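Local coordinates for protein peptide amidase (Stenotrophomonas maltophilia, PDB 1M22) that probably hydrolyses amide bonds, including those of peptide amides, as a member of the amidase signature family, at residues L83-N88 with Y112-L117; D212-I217 with D222-M227. All blocks are in the same frame, centred on the assembly; numbering follows the deposited sequence.

Contact 1: L83-N88 with Y112-L117; sequences LLLKDN and YLVRRL
Leu83 and Leu85 of strand 82-86 pack against Val114 and Leu117 of helix 112-119, the first strand and the helix of a beta-alpha-beta unit that strand 123-128 completes. The axes of segments 83-86 and 112-117 run nearly antiparallel (176°), 11.4 Å apart at their closest, as expected for a crossover helix lying on its sheet.

The interface is wholly apolar: four buried side chains meet through methyl groups, with no hydrogen bond across it. At the start of the strand segment, Leu83 holds CG between its own N and carbonyl carbon (chi1 57°), and its CD2 comes 3.9 Å from both CD1 and CD2 of Leu117, lodging against the fork of that side chain. Two residues on, Leu85 splits its branches: CD2 meets CD1 of Leu117 at 4.1 Å, those two side chains passing in opposite directions, while CD1 touches Val114. Val180 and Ile182 of strand 180-185 extend the same apolar layer, touching Leu83, Leu85 and Leu117.

Lys86, an active-site proton donor/acceptor, follows Leu85 directly but takes no part in this layer, and its NZ hydrogen-bonds Ser165, Ser166 and Thr184.

The shortest approach between strand and helix is that of Leu85 CD1 to Val114 CG2, 3.7 Å.

Contact 2: D212-I217 with D222-M227; sequences DGIIPI and DTAGPM
With CG beside its backbone N (chi1 -77°), Asp222 extends its carboxylate to the backbone of Pro216 and Ile217, and Ile214, whose CG1 likewise lies beside N (chi1 -57°), places CD1 against Ala224. The two residues make the polar and the apolar halves of the contact.

In the polar half, Ile217 N donates to Asp222 OD2 over 2.9 Å, the N-H...O angle being 157° and the lone pair used the syn one. A water also donates to OD2 and, at 2.9 Å, to Ile215 O, tying the carboxylate to a second point of the loop. Pro216 CA lies 3.4 Å from OD2, and Ile217 CB is 3.7 Å from OD1. The latter oxygen is held by Thr186 OG1 and Ser218 N, so four direct or water partners fix the rotation of the carboxylate and would probably favour its charged form.

Ile214 CD1 meets Ala224 CB at 4.0 Å, the apolar half, and Leu113 of helix 112-119 touches both side chains.

The Ile217 side chain lies about 6 Å from those of Ser165 and the nucleophile Ser189. The arrangement is consistent with a loop bordering the active site, held by an aspartate just before strand 223-228 of the central mixed sheet of the amidase fold.

Both contacts are buried and rest on the same mixed sheet, their centres about 9 Å apart. Contact 1 joins a strand to its crossover helix through methyl groups alone, whereas contact 2 holds an irregular loop to the start of a strand, mostly through a carboxylate and a water. They meet where Leu113 CD2 packs 3.4 Å from Ala224 CB, so helix 112-119, a member of contact 1, also covers part of contact 2. A probable hydrogen bond of 2.7 Å from Ile215 N to Asn88 O joins the loop to the end of segment 83-88. Although that segment carries Lys86, the leucine packing of contact 1 lies away from the active site; contact 2 comes nearer to it.

Contact 1: L83-N88 with Y112-L117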
ATOM      1  N   LEU A  83      -8.184  -0.390  12.448  1.00  6.43           N
ATOM      2  CA  LEU A  83      -7.563  -0.269  11.136  1.00  6.83           C
ATOM      3  C   LEU A  83      -8.495  -0.680  10.002  1.00  6.80           C
ATOM      4  O   LEU A  83      -9.556  -1.267  10.232  1.00  7.70           O
ATOM      5  CB  LEU A  83      -6.274  -1.101  11.094  1.00  9.78           C
ATOM      6  CG  LEU A  83      -6.338  -2.599  11.409  1.00  8.59           C
ATOM      7  CD1 LEU A  83      -6.956  -3.362  10.242  1.00 12.21           C
ATOM      8  CD2 LEU A  83      -4.927  -3.112  11.681  1.00 11.27           C
ATOM      9  N   LEU A  84      -8.095  -0.350   8.777  1.00  5.62           N
ATOM     10  CA  LEU A  84      -8.866  -0.682   7.578  1.00  6.39           C
ATOM     11  C   LEU A  84      -8.038  -1.565   6.648  1.00  5.56           C
ATOM     12  O   LEU A  84      -6.809  -1.479   6.632  1.00  6.89           O
ATOM     13  CB  LEU A  84      -9.285   0.598   6.853  1.00  7.10           C
ATOM     14  CG  LEU A  84     -10.392   1.408   7.537  1.00  6.83           C
ATOM     15  CD1 LEU A  84     -10.371   2.831   7.014  1.00  9.11           C
ATOM     16  CD2 LEU A  84     -11.750   0.761   7.285  1.00  8.95           C
ATOM     17  N   LEU A  85      -8.718  -2.400   5.866  1.00  5.62           N
ATOM     18  CA  LEU A  85      -8.062  -3.330   4.946  1.00  6.18           C
ATOM     19  C   LEU A  85      -8.520  -3.153   3.506  1.00  5.92           C
ATOM     20  O   LEU A  85      -9.722  -3.103   3.245  1.00  6.70           O
ATOM     21  CB  LEU A  85      -8.381  -4.771   5.351  1.00  7.00           C
ATOM     22  CG  LEU A  85      -8.054  -5.249   6.764  1.00  6.33           C
ATOM     23  CD1 LEU A  85      -8.751  -6.574   7.017  1.00  8.89           C
ATOM     24  CD2 LEU A  85      -6.549  -5.382   6.930  1.00  8.28           C
ATOM     25  N   LYS A  86      -7.576  -3.077   2.571  1.00  5.65           N
ATOM     26  CA  LYS A  86      -7.915  -2.963   1.153  1.00  5.74           C
ATOM     27  C   LYS A  86      -8.838  -4.143   0.816  1.00  6.01           C
ATOM     28  O   LYS A  86      -8.607  -5.268   1.271  1.00  6.41           O
ATOM     29  CB  LYS A  86      -6.640  -3.022   0.314  1.00  5.38           C
ATOM     30  CG  LYS A  86      -6.841  -2.840  -1.181  1.00  6.08           C
ATOM     31  CD  LYS A  86      -5.483  -2.771  -1.866  1.00  5.85           C
ATOM     32  CE  LYS A  86      -5.583  -2.560  -3.368  1.00  6.07           C
ATOM     33  NZ  LYS A  86      -4.229  -2.445  -3.981  1.00  7.17           N
ATOM     34  N   ASP A  87      -9.866  -3.898   0.004  1.00  6.13           N
ATOM     35  CA  ASP A  87     -10.827  -4.948  -0.299  1.00  6.52           C
ATOM     36  C   ASP A  87     -10.430  -6.098  -1.210  1.00  7.04           C
ATOM     37  O   ASP A  87     -11.287  -6.720  -1.845  1.00  9.47           O
ATOM     38  CB  ASP A  87     -12.156  -4.347  -0.764  1.00  8.17           C
ATOM     39  CG  ASP A  87     -13.312  -5.325  -0.616  1.00 10.02           C
ATOM     40  OD1 ASP A  87     -13.352  -6.051   0.404  1.00 11.17           O
ATOM     41  OD2 ASP A  87     -14.182  -5.366  -1.508  1.00 13.53           O
ATOM     42  N   ASN A  88      -9.133  -6.376  -1.298  1.00  6.20           N
ATOM     43  CA  ASN A  88      -8.685  -7.555  -2.029  1.00  6.13           C
ATOM     44  C   ASN A  88      -8.078  -8.520  -0.998  1.00  5.91           C
ATOM     45  O   ASN A  88      -7.593  -9.596  -1.344  1.00  7.51           O
ATOM     46  CB  ASN A  88      -7.681  -7.223  -3.152  1.00  6.46           C
ATOM     47  CG  ASN A  88      -6.450  -6.481  -2.671  1.00  6.07           C
ATOM     48  OD1 ASN A  88      -6.367  -6.045  -1.527  1.00  8.24           O
ATOM     49  ND2 ASN A  88      -5.482  -6.323  -3.569  1.00  8.57           N
ATOM     50  N   TYR A 112      -3.969 -14.653   6.070  1.00  7.75           N
ATOM     51  CA  TYR A 112      -2.951 -14.847   7.094  1.00  7.94           C
ATOM     52  C   TYR A 112      -2.589 -13.556   7.830  1.00  6.93           C
ATOM     53  O   TYR A 112      -2.566 -13.527   9.059  1.00  7.51           O
ATOM     54  CB  TYR A 112      -1.683 -15.452   6.482  1.00  9.18           C
ATOM     55  CG  TYR A 112      -0.641 -15.807   7.520  1.00 11.90           C
ATOM     56  CD1 TYR A 112      -0.790 -16.937   8.321  1.00 14.35           C
ATOM     57  CD2 TYR A 112       0.470 -14.990   7.733  1.00 11.65           C
ATOM     58  CE1 TYR A 112       0.137 -17.244   9.312  1.00 16.21           C
ATOM     59  CE2 TYR A 112       1.405 -15.289   8.724  1.00 12.66           C
ATOM     60  CZ  TYR A 112       1.226 -16.415   9.508  1.00 17.03           C
ATOM     61  OH  TYR A 112       2.127 -16.713  10.501  1.00 21.80           O
ATOM     62  N   LEU A 113      -2.314 -12.484   7.094  1.00  6.84           N
ATOM     63  CA  LEU A 113      -1.932 -11.239   7.752  1.00  6.64           C
ATOM     64  C   LEU A 113      -3.054 -10.663   8.609  1.00  6.28           C
ATOM     65  O   LEU A 113      -2.793  -9.951   9.579  1.00  7.31           O
ATOM     66  CB  LEU A 113      -1.443 -10.212   6.726  1.00  6.81           C
ATOM     67  CG  LEU A 113      -2.421  -9.554   5.758  1.00  6.91           C
ATOM     68  CD1 LEU A 113      -3.111  -8.371   6.431  1.00  7.97           C
ATOM     69  CD2 LEU A 113      -1.648  -9.066   4.548  1.00  8.50           C
ATOM     70  N   VAL A 114      -4.301 -10.971   8.262  1.00  6.97           N
ATOM     71  CA  VAL A 114      -5.430 -10.482   9.043  1.00  7.12           C
ATOM     72  C   VAL A 114      -5.497 -11.271  10.350  1.00  8.64           C
ATOM     73  O   VAL A 114      -5.805 -10.715  11.405  1.00  8.93           O
ATOM     74  CB  VAL A 114      -6.753 -10.611   8.260  1.00  7.38           C
ATOM     75  CG1 VAL A 114      -7.934 -10.251   9.150  1.00  8.99           C
ATOM     76  CG2 VAL A 114      -6.716  -9.690   7.050  1.00  7.50           C
ATOM     77  N   ARG A 115      -5.198 -12.567  10.283  1.00  7.81           N
ATOM     78  CA  ARG A 115      -5.190 -13.386  11.488  1.00  9.12           C
ATOM     79  C   ARG A 115      -4.103 -12.835  12.412  1.00  8.94           C
ATOM     80  O   ARG A 115      -4.291 -12.747  13.624  1.00  9.12           O
ATOM     81  CB  ARG A 115      -4.909 -14.854  11.148  1.00 11.04           C
ATOM     82  CG  ARG A 115      -5.984 -15.494  10.276  1.00 12.97           C
ATOM     83  CD  ARG A 115      -6.013 -17.012  10.415  1.00 16.88           C
ATOM     84  NE  ARG A 115      -4.826 -17.672   9.874  1.00 20.63           N
ATOM     85  CZ  ARG A 115      -4.581 -17.832   8.577  1.00 22.67           C
ATOM     86  NH1 ARG A 115      -5.439 -17.378   7.673  1.00 23.40           N
ATOM     87  NH2 ARG A 115      -3.480 -18.458   8.182  1.00 24.69           N
ATOM     88  N   ARG A 116      -2.968 -12.445  11.838  1.00  7.68           N
ATOM     89  CA  ARG A 116      -1.892 -11.891  12.649  1.00  8.48           C
ATOM     90  C   ARG A 116      -2.305 -10.566  13.288  1.00  7.94           C
ATOM     91  O   ARG A 116      -2.012 -10.322  14.458  1.00  9.40           O
ATOM     92  CB  ARG A 116      -0.625 -11.680  11.816  1.00 10.70           C
ATOM     93  CG  ARG A 116       0.068 -12.962  11.379  1.00 13.47           C
ATOM     94  CD  ARG A 116       1.442 -12.660  10.799  1.00 17.71           C
ATOM     95  NE  ARG A 116       2.380 -12.185  11.815  1.00 21.50           N
ATOM     96  CZ  ARG A 116       2.943 -12.962  12.735  1.00 25.25           C
ATOM     97  NH1 ARG A 116       2.668 -14.258  12.774  1.00 26.58           N
ATOM     98  NH2 ARG A 116       3.785 -12.443  13.620  1.00 26.51           N
ATOM     99  N   LEU A 117      -2.986  -9.710  12.532  1.00  7.27           N
ATOM    100  CA  LEU A 117      -3.421  -8.423  13.070  1.00  7.50           C
ATOM    101  C   LEU A 117      -4.436  -8.607  14.191  1.00  7.94           C
ATOM    102  O   LEU A 117      -4.367  -7.930  15.214  1.00  8.33           O
ATOM    103  CB  LEU A 117      -4.023  -7.557  11.960  1.00  6.81           C
ATOM    104  CG  LEU A 117      -3.010  -6.946  10.990  1.00  6.94           C
ATOM    105  CD1 LEU A 117      -3.742  -6.358   9.802  1.00  8.43           C
ATOM    106  CD2 LEU A 117      -2.186  -5.886  11.703  1.00  7.64           C
TER

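Contact 2: D212-I217 with D222-M227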
ATOM      1  N   ASP A 212      -1.054 -14.919   1.276  1.00  6.93           N
ATOM      2  CA  ASP A 212      -2.180 -15.839   1.335  1.00  7.33           C
ATOM      3  C   ASP A 212      -3.458 -15.098   1.718  1.00  8.45           C
ATOM      4  O   ASP A 212      -3.456 -14.218   2.582  1.00 10.18           O
ATOM      5  CB  ASP A 212      -1.912 -16.984   2.314  1.00 12.64           C
ATOM      6  CG  ASP A 212      -2.782 -18.205   2.022  1.00 15.93           C
ATOM      7  OD1 ASP A 212      -2.756 -18.702   0.872  1.00 19.20           O
ATOM      8  OD2 ASP A 212      -3.488 -18.666   2.936  1.00 17.84           O
ATOM      9  N   GLY A 213      -4.549 -15.441   1.048  1.00  7.96           N
ATOM     10  CA  GLY A 213      -5.816 -14.801   1.340  1.00  7.31           C
ATOM     11  C   GLY A 213      -6.003 -13.450   0.682  1.00  7.44           C
ATOM     12  O   GLY A 213      -6.871 -12.682   1.087  1.00  8.96           O
ATOM     13  N   ILE A 214      -5.191 -13.150  -0.327  1.00  6.94           N
ATOM     14  CA  ILE A 214      -5.308 -11.884  -1.042  1.00  7.18           C
ATOM     15  C   ILE A 214      -5.591 -12.145  -2.520  1.00  8.01           C
ATOM     16  O   ILE A 214      -4.908 -12.956  -3.142  1.00  8.67           O
ATOM     17  CB  ILE A 214      -4.004 -11.047  -0.940  1.00  7.00           C
ATOM     18  CG1 ILE A 214      -3.645 -10.805   0.530  1.00  8.70           C
ATOM     19  CG2 ILE A 214      -4.185  -9.716  -1.666  1.00  8.76           C
ATOM     20  CD1 ILE A 214      -2.353 -10.030   0.729  1.00 10.42           C
ATOM     21  N   ILE A 215      -6.607 -11.480  -3.071  1.00  7.44           N
ATOM     22  CA  ILE A 215      -6.924 -11.627  -4.495  1.00  8.69           C
ATOM     23  C   ILE A 215      -5.654 -11.118  -5.161  1.00  8.98           C
ATOM     24  O   ILE A 215      -5.253  -9.970  -4.975  1.00  9.34           O
ATOM     25  CB  ILE A 215      -8.148 -10.784  -4.894  1.00  8.64           C
ATOM     26  CG1 ILE A 215      -9.375 -11.310  -4.147  1.00  9.45           C
ATOM     27  CG2 ILE A 215      -8.366 -10.850  -6.404  1.00  9.75           C
ATOM     28  CD1 ILE A 215     -10.661 -10.569  -4.449  1.00  9.97           C
ATOM     29  N   PRO A 216      -5.010 -11.966  -5.964  1.00  9.77           N
ATOM     30  CA  PRO A 216      -3.762 -11.589  -6.621  1.00  9.83           C
ATOM     31  C   PRO A 216      -3.736 -10.988  -8.009  1.00  9.94           C
ATOM     32  O   PRO A 216      -4.751 -10.814  -8.681  1.00 10.61           O
ATOM     33  CB  PRO A 216      -3.013 -12.906  -6.627  1.00  9.96           C
ATOM     34  CG  PRO A 216      -4.125 -13.852  -7.060  1.00 12.20           C
ATOM     35  CD  PRO A 216      -5.321 -13.387  -6.215  1.00  9.80           C
ATOM     36  N   ILE A 217      -2.511 -10.658  -8.395  1.00  9.19           N
ATOM     37  CA  ILE A 217      -2.193 -10.222  -9.741  1.00  9.85           C
ATOM     38  C   ILE A 217      -0.938 -11.036 -10.049  1.00  9.40           C
ATOM     39  O   ILE A 217      -0.969 -11.927 -10.886  1.00 11.97           O
ATOM     40  CB  ILE A 217      -1.842  -8.725  -9.899  1.00  7.82           C
ATOM     41  CG1 ILE A 217      -3.085  -7.855  -9.694  1.00 10.07           C
ATOM     42  CG2 ILE A 217      -1.308  -8.489 -11.319  1.00  9.88           C
ATOM     43  CD1 ILE A 217      -2.824  -6.368  -9.861  1.00 11.04           C
ATOM     44  N   ASP A 222       3.568  -9.151  -6.088  1.00  6.01           N
ATOM     45  CA  ASP A 222       2.558  -8.799  -5.092  1.00  6.30           C
ATOM     46  C   ASP A 222       3.006  -8.799  -3.644  1.00  5.86           C
ATOM     47  O   ASP A 222       3.745  -9.675  -3.209  1.00  6.79           O
ATOM     48  CB  ASP A 222       1.380  -9.776  -5.136  1.00  8.44           C
ATOM     49  CG  ASP A 222       0.428  -9.545  -6.294  1.00 11.36           C
ATOM     50  OD1 ASP A 222       0.742  -8.786  -7.232  1.00 10.39           O
ATOM     51  OD2 ASP A 222      -0.661 -10.163  -6.252  1.00 14.35           O
ATOM     52  N   THR A 223       2.532  -7.815  -2.893  1.00  5.88           N
ATOM     53  CA  THR A 223       2.761  -7.791  -1.459  1.00  6.63           C
ATOM     54  C   THR A 223       1.883  -6.774  -0.775  1.00  5.19           C
ATOM     55  O   THR A 223       1.588  -5.708  -1.321  1.00  5.82           O
ATOM     56  CB  THR A 223       4.220  -7.510  -1.044  1.00  6.29           C
ATOM     57  OG1 THR A 223       4.320  -7.624   0.386  1.00  7.68           O
ATOM     58  CG2 THR A 223       4.654  -6.116  -1.462  1.00  8.37           C
ATOM     59  N   ALA A 224       1.432  -7.133   0.417  1.00  5.90           N
ATOM     60  CA  ALA A 224       0.641  -6.229   1.225  1.00  5.79           C
ATOM     61  C   ALA A 224       1.664  -5.352   1.939  1.00  6.85           C
ATOM     62  O   ALA A 224       2.849  -5.696   2.033  1.00  6.25           O
ATOM     63  CB  ALA A 224      -0.189  -7.004   2.237  1.00  6.77           C
ATOM     64  N   GLY A 225       1.211  -4.213   2.438  1.00  5.44           N
ATOM     65  CA  GLY A 225       2.109  -3.320   3.137  1.00  6.26           C
ATOM     66  C   GLY A 225       1.323  -2.288   3.909  1.00  5.80           C
ATOM     67  O   GLY A 225       0.157  -2.030   3.600  1.00  5.94           O
ATOM     68  N   PRO A 226       1.936  -1.668   4.921  1.00  4.52           N
ATOM     69  CA  PRO A 226       1.254  -0.657   5.729  1.00  6.35           C
ATOM     70  C   PRO A 226       1.156   0.718   5.089  1.00  5.04           C
ATOM     71  O   PRO A 226       1.997   1.116   4.282  1.00  6.85           O
ATOM     72  CB  PRO A 226       2.094  -0.624   6.998  1.00  8.34           C
ATOM     73  CG  PRO A 226       3.477  -0.828   6.464  1.00  8.90           C
ATOM     74  CD  PRO A 226       3.288  -1.938   5.441  1.00  6.88           C
ATOM     75  N   MET A 227       0.102   1.429   5.463  1.00  6.42           N
ATOM     76  CA  MET A 227      -0.141   2.793   5.021  1.00  6.37           C
ATOM     77  C   MET A 227      -0.517   3.505   6.317  1.00  5.93           C
ATOM     78  O   MET A 227      -1.398   3.061   7.060  1.00  6.89           O
ATOM     79  CB  MET A 227      -1.246   2.806   3.967  1.00  8.59           C
ATOM     80  CG  MET A 227      -0.808   1.999   2.740  1.00  9.79           C
ATOM     81  SD  MET A 227      -1.967   1.869   1.371  1.00 11.01           S
ATOM     82  CE  MET A 227      -1.607   3.373   0.450  1.00 10.19           C
TER
HETATM   83  O   HOH W   1      -2.673  -8.570  -4.878  1.00 27.50           O